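Local coordinates for minor fimbrium subunit Mfa5 (Porphyromonas gingivalis ATCC 33277, PDB 6TO1), which serves as an accessory subunit of the minor fimbriae, filamentous surface pili that mediate biofilm formation and adhesion to host cells and other oral bacteria, at residues N289-L302 with P334-N346. Sequence-based numbering, arbitrary orientation.
Sequences NYPTHSSKVGRRNL and PYYYYFPCNAAIN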
loop_
_atom_site.group_PDB
_atom_site.type_symbol
_atom_site.label_atom_id
_atom_site.label_comp_id
_atom_site.label_asym_id
_atom_site.label_seq_id
_atom_site.Cartn_x
_atom_site.Cartn_y
_atom_site.Cartn_z
ATOM N N ASN A 289 -19.488 -59.288 6.060
ATOM C CA ASN A 289 -18.707 -59.597 7.246
ATOM C C ASN A 289 -18.463 -58.312 8.031
ATOM O O ASN A 289 -18.242 -57.249 7.443
ATOM C CB ASN A 289 -17.385 -60.236 6.854
ATOM C CG ASN A 289 -17.568 -61.681 6.443
ATOM O OD1 ASN A 289 -17.798 -62.542 7.274
ATOM N ND2 ASN A 289 -17.460 -61.947 5.162
ATOM N N TYR A 290 -18.503 -58.407 9.360
ATOM C CA TYR A 290 -18.379 -57.211 10.186
ATOM C C TYR A 290 -16.989 -57.074 10.802
ATOM O O TYR A 290 -16.264 -58.060 10.975
ATOM C CB TYR A 290 -19.454 -57.238 11.279
ATOM C CG TYR A 290 -20.830 -56.954 10.732
ATOM C CD1 TYR A 290 -21.302 -55.655 10.625
ATOM C CD2 TYR A 290 -21.651 -57.985 10.285
ATOM C CE1 TYR A 290 -22.553 -55.385 10.090
ATOM C CE2 TYR A 290 -22.903 -57.721 9.772
ATOM C CZ TYR A 290 -23.347 -56.431 9.673
ATOM O OH TYR A 290 -24.580 -56.155 9.149
ATOM N N PRO A 291 -16.573 -55.846 11.104
ATOM C CA PRO A 291 -15.175 -55.606 11.480
ATOM C C PRO A 291 -14.848 -55.980 12.920
ATOM O O PRO A 291 -15.705 -56.028 13.803
ATOM C CB PRO A 291 -14.996 -54.098 11.273
ATOM C CG PRO A 291 -16.368 -53.544 11.324
ATOM C CD PRO A 291 -17.288 -54.594 10.810
ATOM N N THR A 292 -13.570 -56.255 13.112
ATOM C CA THR A 292 -12.956 -56.502 14.405
ATOM C C THR A 292 -11.764 -55.569 14.556
ATOM O O THR A 292 -11.438 -54.783 13.657
ATOM C CB THR A 292 -12.498 -57.961 14.527
ATOM O OG1 THR A 292 -11.377 -58.168 13.653
ATOM C CG2 THR A 292 -13.619 -58.910 14.192
ATOM N N HIS A 293 -11.071 -55.667 15.707
ATOM C CA HIS A 293 -9.918 -54.800 15.904
ATOM C C HIS A 293 -8.821 -55.025 14.872
ATOM O O HIS A 293 -7.957 -54.153 14.700
ATOM C CB HIS A 293 -9.347 -54.991 17.319
ATOM C CG HIS A 293 -10.156 -54.325 18.385
ATOM N ND1 HIS A 293 -10.319 -52.957 18.446
ATOM C CD2 HIS A 293 -10.862 -54.837 19.421
ATOM C CE1 HIS A 293 -11.101 -52.656 19.467
ATOM N NE2 HIS A 293 -11.431 -53.777 20.084
ATOM N N SER A 294 -8.815 -56.166 14.191
ATOM C CA SER A 294 -7.795 -56.468 13.194
ATOM C C SER A 294 -8.196 -56.063 11.778
ATOM O O SER A 294 -7.391 -56.203 10.857
ATOM C CB SER A 294 -7.475 -57.968 13.214
ATOM O OG SER A 294 -6.941 -58.316 14.484
ATOM N N SER A 295 -9.404 -55.557 11.592
ATOM C CA SER A 295 -9.853 -55.163 10.259
ATOM C C SER A 295 -9.096 -53.951 9.727
ATOM O O SER A 295 -8.454 -53.201 10.457
ATOM C CB SER A 295 -11.347 -54.864 10.288
ATOM O OG SER A 295 -12.087 -56.034 10.577
ATOM N N LYS A 296 -9.219 -53.739 8.418
ATOM C CA LYS A 296 -8.490 -52.709 7.703
ATOM C C LYS A 296 -9.506 -51.778 7.050
ATOM O O LYS A 296 -10.529 -52.229 6.523
ATOM C CB LYS A 296 -7.557 -53.317 6.660
ATOM C CG LYS A 296 -6.614 -54.413 7.213
ATOM C CD LYS A 296 -5.543 -53.857 8.125
ATOM C CE LYS A 296 -4.484 -54.948 8.419
ATOM N NZ LYS A 296 -3.421 -54.479 9.343
ATOM N N VAL A 297 -9.225 -50.489 7.111
ATOM C CA VAL A 297 -10.106 -49.477 6.543
ATOM C C VAL A 297 -9.344 -48.640 5.540
ATOM O O VAL A 297 -8.111 -48.582 5.539
ATOM C CB VAL A 297 -10.743 -48.587 7.639
ATOM C CG1 VAL A 297 -11.540 -49.468 8.616
ATOM C CG2 VAL A 297 -9.692 -47.761 8.382
ATOM N N GLY A 298 -10.097 -47.957 4.681
ATOM C CA GLY A 298 -9.461 -47.234 3.595
ATOM C C GLY A 298 -8.464 -46.205 4.112
ATOM O O GLY A 298 -8.699 -45.524 5.116
ATOM N N ARG A 299 -7.338 -46.102 3.413
ATOM C CA ARG A 299 -6.329 -45.108 3.754
ATOM C C ARG A 299 -6.813 -43.693 3.448
ATOM O O ARG A 299 -7.785 -43.482 2.716
ATOM C CB ARG A 299 -5.039 -45.387 2.980
ATOM C CG ARG A 299 -4.306 -46.618 3.483
ATOM C CD ARG A 299 -3.063 -46.909 2.665
ATOM N NE ARG A 299 -2.143 -47.769 3.398
ATOM C CZ ARG A 299 -1.285 -47.343 4.326
ATOM N NH1 ARG A 299 -1.219 -46.054 4.650
ATOM N NH2 ARG A 299 -0.498 -48.219 4.934
ATOM N N ARG A 300 -6.104 -42.707 4.010
ATOM C CA ARG A 300 -6.364 -41.314 3.670
ATOM C C ARG A 300 -5.185 -40.680 2.940
ATOM O O ARG A 300 -5.182 -39.465 2.738
ATOM C CB ARG A 300 -6.735 -40.485 4.913
ATOM C CG ARG A 300 -5.759 -40.552 6.050
ATOM C CD ARG A 300 -6.197 -39.570 7.148
ATOM N NE ARG A 300 -5.328 -39.616 8.312
ATOM C CZ ARG A 300 -5.600 -40.278 9.437
ATOM N NH1 ARG A 300 -6.728 -40.962 9.564
ATOM N NH2 ARG A 300 -4.711 -40.272 10.426
ATOM N N ASN A 301 -4.194 -41.472 2.513
ATOM C CA ASN A 301 -3.032 -40.920 1.827
ATOM C C ASN A 301 -2.765 -41.616 0.508
ATOM O O ASN A 301 -1.615 -41.767 0.090
ATOM C CB ASN A 301 -1.795 -41.001 2.712
ATOM C CG ASN A 301 -1.367 -42.448 3.032
ATOM O OD1 ASN A 301 -2.166 -43.384 3.045
ATOM N ND2 ASN A 301 -0.091 -42.613 3.329
ATOM N N LEU A 302 -3.815 -42.016 -0.206
ATOM C CA LEU A 302 -3.615 -42.549 -1.539
ATOM C C LEU A 302 -3.231 -41.433 -2.500
ATOM O O LEU A 302 -3.662 -40.284 -2.340
ATOM C CB LEU A 302 -4.869 -43.223 -2.059
ATOM C CG LEU A 302 -5.492 -44.356 -1.256
ATOM C CD1 LEU A 302 -6.736 -44.837 -1.988
ATOM C CD2 LEU A 302 -4.487 -45.463 -1.126
ATOM N N PRO A 334 -8.704 -60.298 7.596
ATOM C CA PRO A 334 -9.613 -59.865 8.659
ATOM C C PRO A 334 -10.655 -58.838 8.287
ATOM O O PRO A 334 -11.274 -58.272 9.194
ATOM C CB PRO A 334 -8.649 -59.256 9.701
ATOM C CG PRO A 334 -7.567 -58.653 8.838
ATOM C CD PRO A 334 -7.384 -59.645 7.695
ATOM N N TYR A 335 -10.823 -58.628 6.979
ATOM C CA TYR A 335 -11.896 -57.872 6.348
ATOM C C TYR A 335 -11.479 -56.415 6.168
ATOM O O TYR A 335 -10.738 -55.834 6.986
ATOM C CB TYR A 335 -13.218 -57.998 7.092
ATOM C CG TYR A 335 -13.597 -59.429 7.324
ATOM C CD1 TYR A 335 -13.563 -60.358 6.285
ATOM C CD2 TYR A 335 -13.955 -59.870 8.586
ATOM C CE1 TYR A 335 -13.881 -61.696 6.512
ATOM C CE2 TYR A 335 -14.263 -61.212 8.818
ATOM C CZ TYR A 335 -14.220 -62.107 7.780
ATOM O OH TYR A 335 -14.550 -63.439 8.031
ATOM N N TYR A 336 -11.888 -55.886 5.006
ATOM C CA TYR A 336 -11.439 -54.614 4.454
ATOM C C TYR A 336 -12.658 -53.764 4.122
ATOM O O TYR A 336 -13.634 -54.272 3.561
ATOM C CB TYR A 336 -10.602 -54.825 3.180
ATOM C CG TYR A 336 -9.345 -55.569 3.465
ATOM C CD1 TYR A 336 -8.132 -54.911 3.489
ATOM C CD2 TYR A 336 -9.367 -56.931 3.773
ATOM C CE1 TYR A 336 -6.959 -55.581 3.788
ATOM C CE2 TYR A 336 -8.202 -57.600 4.083
ATOM C CZ TYR A 336 -7.014 -56.932 4.082
ATOM O OH TYR A 336 -5.853 -57.601 4.376
ATOM N N TYR A 337 -12.589 -52.466 4.445
ATOM C CA TYR A 337 -13.743 -51.582 4.333
ATOM C C TYR A 337 -13.294 -50.242 3.790
ATOM O O TYR A 337 -12.328 -49.667 4.307
ATOM C CB TYR A 337 -14.424 -51.346 5.691
ATOM C CG TYR A 337 -14.846 -52.624 6.347
ATOM C CD1 TYR A 337 -16.132 -53.114 6.179
ATOM C CD2 TYR A 337 -13.940 -53.371 7.065
ATOM C CE1 TYR A 337 -16.516 -54.308 6.734
ATOM C CE2 TYR A 337 -14.312 -54.571 7.624
ATOM C CZ TYR A 337 -15.598 -55.027 7.452
ATOM O OH TYR A 337 -15.938 -56.246 8.027
ATOM N N TYR A 338 -13.984 -49.745 2.758
ATOM C CA TYR A 338 -13.802 -48.352 2.368
ATOM C C TYR A 338 -14.318 -47.463 3.498
ATOM O O TYR A 338 -15.295 -47.790 4.180
ATOM C CB TYR A 338 -14.519 -48.061 1.046
ATOM C CG TYR A 338 -13.987 -48.910 -0.109
ATOM C CD1 TYR A 338 -12.843 -48.543 -0.812
ATOM C CD2 TYR A 338 -14.630 -50.093 -0.473
ATOM C CE1 TYR A 338 -12.348 -49.337 -1.836
ATOM C CE2 TYR A 338 -14.168 -50.868 -1.522
ATOM C CZ TYR A 338 -13.015 -50.509 -2.171
ATOM O OH TYR A 338 -12.539 -51.286 -3.204
ATOM N N PHE A 339 -13.635 -46.345 3.710
ATOM C CA PHE A 339 -13.833 -45.455 4.847
ATOM C C PHE A 339 -14.005 -44.049 4.291
ATOM O O PHE A 339 -13.023 -43.306 4.131
ATOM C CB PHE A 339 -12.641 -45.586 5.795
ATOM C CG PHE A 339 -12.719 -44.740 7.041
ATOM C CD1 PHE A 339 -13.925 -44.273 7.537
ATOM C CD2 PHE A 339 -11.559 -44.438 7.714
ATOM C CE1 PHE A 339 -13.967 -43.498 8.674
ATOM C CE2 PHE A 339 -11.575 -43.673 8.854
ATOM C CZ PHE A 339 -12.785 -43.192 9.340
ATOM N N PRO A 340 -15.235 -43.659 3.939
ATOM C CA PRO A 340 -15.413 -42.350 3.280
ATOM C C PRO A 340 -14.871 -41.156 4.031
ATOM O O PRO A 340 -14.424 -40.200 3.376
ATOM C CB PRO A 340 -16.940 -42.274 3.081
ATOM C CG PRO A 340 -17.291 -43.683 2.744
ATOM C CD PRO A 340 -16.419 -44.527 3.707
ATOM N N CYS A 341 -14.858 -41.157 5.371
ATOM C CA CYS A 341 -14.269 -40.031 6.067
ATOM C C CYS A 341 -12.792 -39.875 5.698
ATOM O O CYS A 341 -12.305 -38.758 5.505
ATOM C CB CYS A 341 -14.397 -40.183 7.581
ATOM S SG CYS A 341 -16.006 -39.919 8.324
ATOM N N ASN A 342 -12.063 -40.991 5.616
ATOM C CA ASN A 342 -10.663 -40.950 5.207
ATOM C C ASN A 342 -10.528 -40.575 3.734
ATOM O O ASN A 342 -9.607 -39.862 3.368
ATOM C CB ASN A 342 -9.994 -42.311 5.464
ATOM C CG ASN A 342 -9.088 -42.301 6.704
ATOM O OD1 ASN A 342 -9.086 -41.343 7.484
ATOM N ND2 ASN A 342 -8.339 -43.361 6.874
ATOM N N ALA A 343 -11.436 -41.036 2.866
ATOM C CA ALA A 343 -11.363 -40.613 1.468
ATOM C C ALA A 343 -11.528 -39.096 1.330
ATOM O O ALA A 343 -10.899 -38.471 0.469
ATOM C CB ALA A 343 -12.418 -41.327 0.634
ATOM N N ALA A 344 -12.383 -38.501 2.153
ATOM C CA ALA A 344 -12.561 -37.052 2.115
ATOM C C ALA A 344 -11.332 -36.319 2.630
ATOM O O ALA A 344 -10.962 -35.274 2.086
ATOM C CB ALA A 344 -13.792 -36.667 2.920
ATOM N N ILE A 345 -10.712 -36.813 3.705
ATOM C CA ILE A 345 -9.439 -36.235 4.135
ATOM C C ILE A 345 -8.422 -36.320 2.992
ATOM O O ILE A 345 -7.666 -35.375 2.734
ATOM C CB ILE A 345 -8.920 -36.924 5.408
ATOM C CG1 ILE A 345 -9.910 -36.766 6.570
ATOM C CG2 ILE A 345 -7.542 -36.377 5.717
ATOM C CD1 ILE A 345 -9.674 -37.719 7.720
ATOM N N ASN A 346 -8.406 -37.465 2.285
ATOM C CA ASN A 346 -7.499 -37.697 1.161
ATOM C C ASN A 346 -7.724 -36.672 0.064
ATOM O O ASN A 346 -6.767 -36.100 -0.488
ATOM C CB ASN A 346 -7.747 -39.134 0.654
ATOM C CG ASN A 346 -6.548 -39.780 -0.010
ATOM O OD1 ASN A 346 -6.434 -41.015 -0.002
ATOM N ND2 ASN A 346 -5.710 -38.996 -0.639
HETATM O O HOH W 1 -11.605 -59.790 11.569
HETATM O O HOH W 2 -8.752 -42.597 0.465
#
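K296 and V297 pair in parallel with Y336 and Y337, strand axes 296-298 and 336-338 approaching to 4.6 Å with 21° between their N-to-C directions. K296 N donates to Y335 O, and K296 O receives Y337 N; a weak bond from G298 N to Y337 O ends the ladder. S295 OG reaches P334 O at 2.8 Å while accepting T292 N within their type I turn. P291 lies over one face of the Y337 ring, whose OH donates to N289 O at 2.6 Å from above the carbonyl plane. N289 CB makes a CH-pi contact 3.6 Å from the Y335 ring centroid; the N289 amide, its ND2 hydrogen-bonded to Y327 OH, stacks 6° from parallel to that ring.

N342 ND2 donates to G298 O at 2.8 Å, and its OD1 accepts R300 NH1 on an in-plane lone pair; R300 also salt-bridges D261. N346, one helical turn later, accepts L302 N at OD1 (2.8 Å) and donates from ND2 to L302 O (3.0 Å), its amide turned there by chi1 of -153°. Such grips on passing backbone join helix 340-353 to a small mixed sheet inserted between strands 227-234 and 357-362 of the von Willebrand factor A-type domain.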